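Local coordinates for protein acyl-coa oxidase (Arabidopsis thaliana, PDB 1W07) that oxidises long- and medium-chain acyl-CoAs to 2-trans-enoyl-CoAs in the peroxisome, using FAD and passing the electrons to oxygen to give hydrogen peroxide, at residues H463-R468 with R490-A495; G569-L572 with C576-P579. The protein carries 1 engineered substitution. All coordinates share one frame; numbering follows the deposited sequence.

Contact 1. Residues H463-R468 with R490-A495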
ATOM      1  N   HIS B 463       9.900  39.440   4.156  1.00 51.72           N
ATOM      2  CA  HIS B 463       9.002  39.189   5.278  1.00 51.38           C
ATOM      3  C   HIS B 463       8.744  37.710   5.484  1.00 51.06           C
ATOM      4  O   HIS B 463       8.398  37.289   6.586  1.00 53.03           O
ATOM      5  CB  HIS B 463       7.665  39.905   5.083  1.00 52.87           C
ATOM      6  CG  HIS B 463       7.525  41.151   5.908  1.00 53.48           C
ATOM      7  ND1 HIS B 463       7.755  41.170   7.264  1.00 52.24           N
ATOM      8  CD2 HIS B 463       7.173  42.413   5.566  1.00 52.66           C
ATOM      9  CE1 HIS B 463       7.553  42.390   7.728  1.00 52.38           C
ATOM     10  NE2 HIS B 463       7.195  43.165   6.717  1.00 52.96           N
ATOM     11  N   LEU B 464       8.911  36.925   4.424  1.00 50.73           N
ATOM     12  CA  LEU B 464       8.686  35.487   4.504  1.00 49.29           C
ATOM     13  C   LEU B 464       9.629  34.807   5.488  1.00 49.62           C
ATOM     14  O   LEU B 464       9.178  34.137   6.420  1.00 49.97           O
ATOM     15  CB  LEU B 464       8.813  34.856   3.113  1.00 46.66           C
ATOM     16  CG  LEU B 464       7.640  35.187   2.176  1.00 45.49           C
ATOM     17  CD1 LEU B 464       7.898  34.618   0.797  1.00 45.24           C
ATOM     18  CD2 LEU B 464       6.337  34.630   2.749  1.00 44.48           C
ATOM     19  N   LEU B 465      10.934  34.987   5.299  1.00 49.33           N
ATOM     20  CA  LEU B 465      11.920  34.374   6.190  1.00 50.68           C
ATOM     21  C   LEU B 465      11.990  35.049   7.553  1.00 51.33           C
ATOM     22  O   LEU B 465      12.940  34.841   8.309  1.00 52.73           O
ATOM     23  CB  LEU B 465      13.307  34.385   5.540  1.00 50.32           C
ATOM     24  CG  LEU B 465      13.577  33.287   4.501  1.00 50.74           C
ATOM     25  CD1 LEU B 465      14.974  33.465   3.928  1.00 50.53           C
ATOM     26  CD2 LEU B 465      13.430  31.911   5.149  1.00 50.04           C
ATOM     27  N   GLN B 466      10.982  35.850   7.872  1.00 51.79           N
ATOM     28  CA  GLN B 466      10.948  36.539   9.155  1.00 52.13           C
ATOM     29  C   GLN B 466       9.526  36.946   9.525  1.00 51.68           C
ATOM     30  O   GLN B 466       9.326  37.993  10.146  1.00 51.67           O
ATOM     31  CB  GLN B 466      11.854  37.771   9.104  1.00 52.59           C
ATOM     32  N   CYS B 467       8.545  36.122   9.154  1.00 51.83           N
ATOM     33  CA  CYS B 467       7.156  36.444   9.459  1.00 50.43           C
ATOM     34  C   CYS B 467       6.619  35.914  10.770  1.00 50.94           C
ATOM     35  O   CYS B 467       7.281  35.174  11.493  1.00 52.12           O
ATOM     36  CB  CYS B 467       6.200  35.997   8.343  1.00 51.91           C
ATOM     37  SG  CYS B 467       6.118  34.251   7.794  1.00 56.71           S
ATOM     38  N   ARG B 468       5.397  36.333  11.068  1.00 50.08           N
ATOM     39  CA  ARG B 468       4.706  35.935  12.274  1.00 51.08           C
ATOM     40  C   ARG B 468       3.223  36.029  11.986  1.00 50.82           C
ATOM     41  O   ARG B 468       2.634  37.106  12.069  1.00 53.41           O
ATOM     42  CB  ARG B 468       5.065  36.859  13.442  1.00 52.50           C
ATOM     43  CG  ARG B 468       6.431  36.598  14.055  1.00 53.67           C
ATOM     44  CD  ARG B 468       6.544  37.252  15.428  1.00 55.79           C
ATOM     45  NE  ARG B 468       7.787  36.895  16.102  1.00 58.22           N
ATOM     46  CZ  ARG B 468       8.068  37.219  17.361  1.00 60.35           C
ATOM     47  NH1 ARG B 468       7.192  37.912  18.084  1.00 60.26           N
ATOM     48  NH2 ARG B 468       9.222  36.853  17.904  1.00 59.90           N
ATOM     49  N   ARG B 490       7.191  28.375   4.798  1.00 26.88           N
ATOM     50  CA  ARG B 490       7.666  27.041   5.127  1.00 26.51           C
ATOM     51  C   ARG B 490       8.541  26.445   4.019  1.00 24.88           C
ATOM     52  O   ARG B 490       9.597  25.869   4.290  1.00 26.07           O
ATOM     53  CB  ARG B 490       6.463  26.137   5.422  1.00 26.96           C
ATOM     54  CG  ARG B 490       6.787  24.663   5.518  1.00 28.78           C
ATOM     55  CD  ARG B 490       6.179  23.914   4.344  1.00 29.62           C
ATOM     56  NE  ARG B 490       6.341  22.457   4.465  1.00 26.93           N
ATOM     57  CZ  ARG B 490       5.566  21.581   3.830  1.00 24.54           C
ATOM     58  NH1 ARG B 490       4.580  22.014   3.047  1.00 20.28           N
ATOM     59  NH2 ARG B 490       5.767  20.285   3.978  1.00 21.50           N
ATOM     60  N   ALA B 491       8.109  26.599   2.773  1.00 23.59           N
ATOM     61  CA  ALA B 491       8.854  26.085   1.627  1.00 23.40           C
ATOM     62  C   ALA B 491      10.158  26.853   1.418  1.00 26.18           C
ATOM     63  O   ALA B 491      11.226  26.260   1.274  1.00 25.07           O
ATOM     64  CB  ALA B 491       8.004  26.172   0.373  1.00 20.79           C
ATOM     65  N   LEU B 492      10.060  28.179   1.395  1.00 26.49           N
ATOM     66  CA  LEU B 492      11.228  29.033   1.204  1.00 27.99           C
ATOM     67  C   LEU B 492      12.252  28.788   2.308  1.00 26.19           C
ATOM     68  O   LEU B 492      13.443  28.684   2.044  1.00 27.30           O
ATOM     69  CB  LEU B 492      10.812  30.509   1.203  1.00 28.18           C
ATOM     70  CG  LEU B 492      11.942  31.548   1.096  1.00 28.94           C
ATOM     71  CD1 LEU B 492      12.751  31.322  -0.168  1.00 30.65           C
ATOM     72  CD2 LEU B 492      11.335  32.935   1.079  1.00 33.04           C
ATOM     73  N   ARG B 493      11.768  28.707   3.542  1.00 24.80           N
ATOM     74  CA  ARG B 493      12.617  28.474   4.692  1.00 24.90           C
ATOM     75  C   ARG B 493      13.411  27.176   4.544  1.00 25.06           C
ATOM     76  O   ARG B 493      14.622  27.144   4.774  1.00 23.28           O
ATOM     77  CB  ARG B 493      11.761  28.429   5.957  1.00 27.19           C
ATOM     78  CG  ARG B 493      12.470  27.913   7.196  1.00 33.46           C
ATOM     79  CD  ARG B 493      13.545  28.858   7.677  1.00 36.82           C
ATOM     80  NE  ARG B 493      13.325  29.258   9.070  1.00 42.28           N
ATOM     81  CZ  ARG B 493      14.185  29.980   9.778  1.00 40.70           C
ATOM     82  NH1 ARG B 493      15.318  30.383   9.219  1.00 40.54           N
ATOM     83  NH2 ARG B 493      13.910  30.308  11.032  1.00 41.84           N
ATOM     84  N   MET B 494      12.723  26.104   4.166  1.00 22.69           N
ATOM     85  CA  MET B 494      13.375  24.814   3.982  1.00 23.13           C
ATOM     86  C   MET B 494      14.410  24.862   2.862  1.00 20.04           C
ATOM     87  O   MET B 494      15.489  24.300   2.987  1.00 23.40           O
ATOM     88  CB  MET B 494      12.326  23.724   3.684  1.00 23.13           C
ATOM     89  CG  MET B 494      11.406  23.433   4.866  1.00 23.58           C
ATOM     90  SD  MET B 494      10.008  22.325   4.518  1.00 20.65           S
ATOM     91  CE  MET B 494      10.771  20.727   4.671  1.00 15.30           C
ATOM     92  N   ALA B 495      14.078  25.539   1.772  1.00 19.48           N
ATOM     93  CA  ALA B 495      14.987  25.646   0.633  1.00 21.95           C
ATOM     94  C   ALA B 495      16.225  26.477   0.986  1.00 25.48           C
ATOM     95  O   ALA B 495      17.354  26.085   0.675  1.00 23.76           O
ATOM     96  CB  ALA B 495      14.273  26.266  -0.541  1.00 19.34           C
TER
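A small apolar contact sets the short helix 461-464 and the turn that follows it, through Leu-464 and Leu-465, against Leu-492 and Arg-493 on one side of the long helix 480-503, in the C-terminal helical part of the oxidase. Leu-492 supplies the central methyl. Its CG stands anti to the backbone N (chi1 177°), which brings CD2 out to meet both Leu-464 and Leu-465. That methyl lies 3.8 Å from CB of Leu-464 and equally close to Leu-464 CD1, and the two side chains cross at about a right angle. Leu-465 also runs across Leu-492, more loosely, with its CG 4.1 Å from Leu-492 CD2.

The CD2 methyl of Leu-465 reaches the helix backbone itself. Although the residue's CB does not aim at helix 480-503, this methyl comes within 3.6 Å of Arg-493 CA and 3.9 Å of Arg-493 CB, with Arg-493 CD also near, so the aliphatic part of the arginine, and not its guanidinium group, makes the contact. Leu-465 is the first residue to leave helical geometry, and the turn is held by a backbone hydrogen bond from Gln-466 N to His-463 O of 3.2 Å. Beyond it Cys-467 forms a disulfide with Cys-576. Arg-490 and Met-494 leave helix 480-503 away from this contact, and their side chains touch helices 516-538 and 568-572, so it is sandwiched between the turn and those two helices.

Contact 2. Residues G569-L572 with C576-P579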
ATOM      1  N   GLY B 569       5.954  20.041  11.906  1.00 20.90           N
ATOM      2  CA  GLY B 569       7.348  20.321  12.206  1.00 19.52           C
ATOM      3  C   GLY B 569       7.977  21.340  11.268  1.00 21.09           C
ATOM      4  O   GLY B 569       8.769  22.177  11.710  1.00 19.66           O
ATOM      5  N   ASP B 570       7.638  21.275   9.977  1.00 21.94           N
ATOM      6  CA  ASP B 570       8.181  22.210   8.982  1.00 21.77           C
ATOM      7  C   ASP B 570       7.723  23.653   9.252  1.00 25.47           C
ATOM      8  O   ASP B 570       8.511  24.594   9.127  1.00 26.37           O
ATOM      9  CB  ASP B 570       7.734  21.831   7.562  1.00 21.95           C
ATOM     10  CG  ASP B 570       8.285  20.494   7.088  1.00 21.77           C
ATOM     11  OD1 ASP B 570       9.206  19.937   7.721  1.00 20.44           O
ATOM     12  OD2 ASP B 570       7.786  20.008   6.049  1.00 22.89           O
ATOM     13  N   PHE B 571       6.446  23.830   9.595  1.00 23.93           N
ATOM     14  CA  PHE B 571       5.909  25.169   9.860  1.00 26.81           C
ATOM     15  C   PHE B 571       6.391  25.779  11.192  1.00 30.45           C
ATOM     16  O   PHE B 571       6.714  26.970  11.249  1.00 31.06           O
ATOM     17  CB  PHE B 571       4.375  25.135   9.830  1.00 23.23           C
ATOM     18  CG  PHE B 571       3.800  24.795   8.479  1.00 20.53           C
ATOM     19  CD1 PHE B 571       3.754  23.477   8.036  1.00 21.39           C
ATOM     20  CD2 PHE B 571       3.323  25.798   7.640  1.00 20.24           C
ATOM     21  CE1 PHE B 571       3.247  23.156   6.778  1.00 21.00           C
ATOM     22  CE2 PHE B 571       2.813  25.489   6.377  1.00 22.55           C
ATOM     23  CZ  PHE B 571       2.777  24.163   5.946  1.00 21.00           C
ATOM     24  N   LEU B 572       6.442  24.974  12.253  1.00 28.99           N
ATOM     25  CA  LEU B 572       6.891  25.473  13.551  1.00 29.71           C
ATOM     26  C   LEU B 572       8.364  25.887  13.551  1.00 32.80           C
ATOM     27  O   LEU B 572       8.794  26.663  14.406  1.00 35.38           O
ATOM     28  CB  LEU B 572       6.656  24.427  14.642  1.00 26.89           C
ATOM     29  CG  LEU B 572       5.205  24.210  15.070  1.00 27.82           C
ATOM     30  CD1 LEU B 572       5.146  23.171  16.185  1.00 21.04           C
ATOM     31  CD2 LEU B 572       4.603  25.538  15.527  1.00 28.78           C
ATOM     32  N   CYS B 576       7.145  31.514  12.267  1.00 48.00           N
ATOM     33  CA  CYS B 576       6.100  32.354  11.691  1.00 48.86           C
ATOM     34  C   CYS B 576       4.758  31.785  12.172  1.00 46.63           C
ATOM     35  O   CYS B 576       3.715  32.422  12.052  1.00 47.92           O
ATOM     36  CB  CYS B 576       6.227  32.321  10.164  1.00 50.83           C
ATOM     37  SG  CYS B 576       4.999  33.215   9.152  1.00 55.96           S
ATOM     38  N   ILE B 577       4.813  30.578  12.733  1.00 44.93           N
ATOM     39  CA  ILE B 577       3.644  29.887  13.279  1.00 41.02           C
ATOM     40  C   ILE B 577       4.009  29.376  14.666  1.00 37.74           C
ATOM     41  O   ILE B 577       5.053  28.758  14.845  1.00 38.16           O
ATOM     42  CB  ILE B 577       3.237  28.674  12.407  1.00 41.86           C
ATOM     43  CG1 ILE B 577       2.700  29.156  11.064  1.00 43.14           C
ATOM     44  CG2 ILE B 577       2.175  27.844  13.118  1.00 41.82           C
ATOM     45  CD1 ILE B 577       2.345  28.039  10.119  1.00 46.35           C
ATOM     46  N   THR B 578       3.147  29.636  15.644  1.00 37.20           N
ATOM     47  CA  THR B 578       3.398  29.198  17.013  1.00 34.97           C
ATOM     48  C   THR B 578       2.563  27.954  17.336  1.00 32.52           C
ATOM     49  O   THR B 578       1.596  27.643  16.634  1.00 31.59           O
ATOM     50  CB  THR B 578       3.045  30.320  18.019  1.00 38.49           C
ATOM     51  OG1 THR B 578       3.654  30.049  19.285  1.00 43.23           O
ATOM     52  CG2 THR B 578       1.550  30.403  18.213  1.00 36.36           C
ATOM     53  N   PRO B 579       2.938  27.211  18.384  1.00 29.35           N
ATOM     54  CA  PRO B 579       2.177  26.012  18.739  1.00 27.37           C
ATOM     55  C   PRO B 579       0.697  26.305  18.971  1.00 27.08           C
ATOM     56  O   PRO B 579      -0.161  25.484  18.663  1.00 25.75           O
ATOM     57  CB  PRO B 579       2.878  25.529  19.999  1.00 24.87           C
ATOM     58  CG  PRO B 579       4.296  25.875  19.721  1.00 27.98           C
ATOM     59  CD  PRO B 579       4.202  27.269  19.139  1.00 28.71           C
TER
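Phe-571 lies alongside Ile-577, the two side chains pointing the same way, and the isoleucine's CD1 methyl packs against CB and the near side of the ring, at CD2. CD1 sits 3.5 Å from Phe-571 CD2 and 3.6 Å from Phe-571 CB, approaching the ring obliquely. The reach comes from the isoleucine's extended CG1 branch (chi2 177°), which carries the methyl out from its backbone to the phenylalanine. Its other branch, CG2, turns to the neighbouring residue and lies 4.1 Å from Leu-572 CD2.

Leu-572 starts out facing away from the loop, yet its CD2 methyl comes back to it. There it rests on backbone as much as on side chain: CD2 is 3.3 Å from Ile-577 O, 3.6 Å from Thr-578 C and 4.0 Å from Pro-579 CD. One leucine methyl thus touches three successive residues where the loop runs into helix 579-596, with Thr-578 at the N-cap position. The contact is van der Waals packing between helix 568-572 and the loop that turns back past it, and Phe-571 and Ile-577 are both buried.

Helix 480-503 covers the aromatic side, where Phe-487 meets Phe-571 edge-to-face and Ala-486 touches both Phe-571 and Ile-577. The second subunit of the homodimer also reaches the contact, its Ser-573 packing on Leu-572 and its Asn-575 on Pro-579, which places this bend at the dimer interface.

Overall arrangement
Along the chain, the two contacts follow in series. Contact 1 closes first, drawing the turn after helix 461-464 back onto helix 480-503 across 21 intervening residues; contact 2 opens only after helices 508-514, 516-538 and 548-566, and closes a tight bend of three residues. Their centres nevertheless lie 11 Å apart, and covalent and ionic links join them. The disulfide between Cys-467 and Cys-576 (SG to SG 2.0 Å) ties 463-468 to 576-579, while Arg-490 NH2 forms a 2.9 Å salt bridge with Asp-570 OD2, connecting helices 480-503 and 568-572.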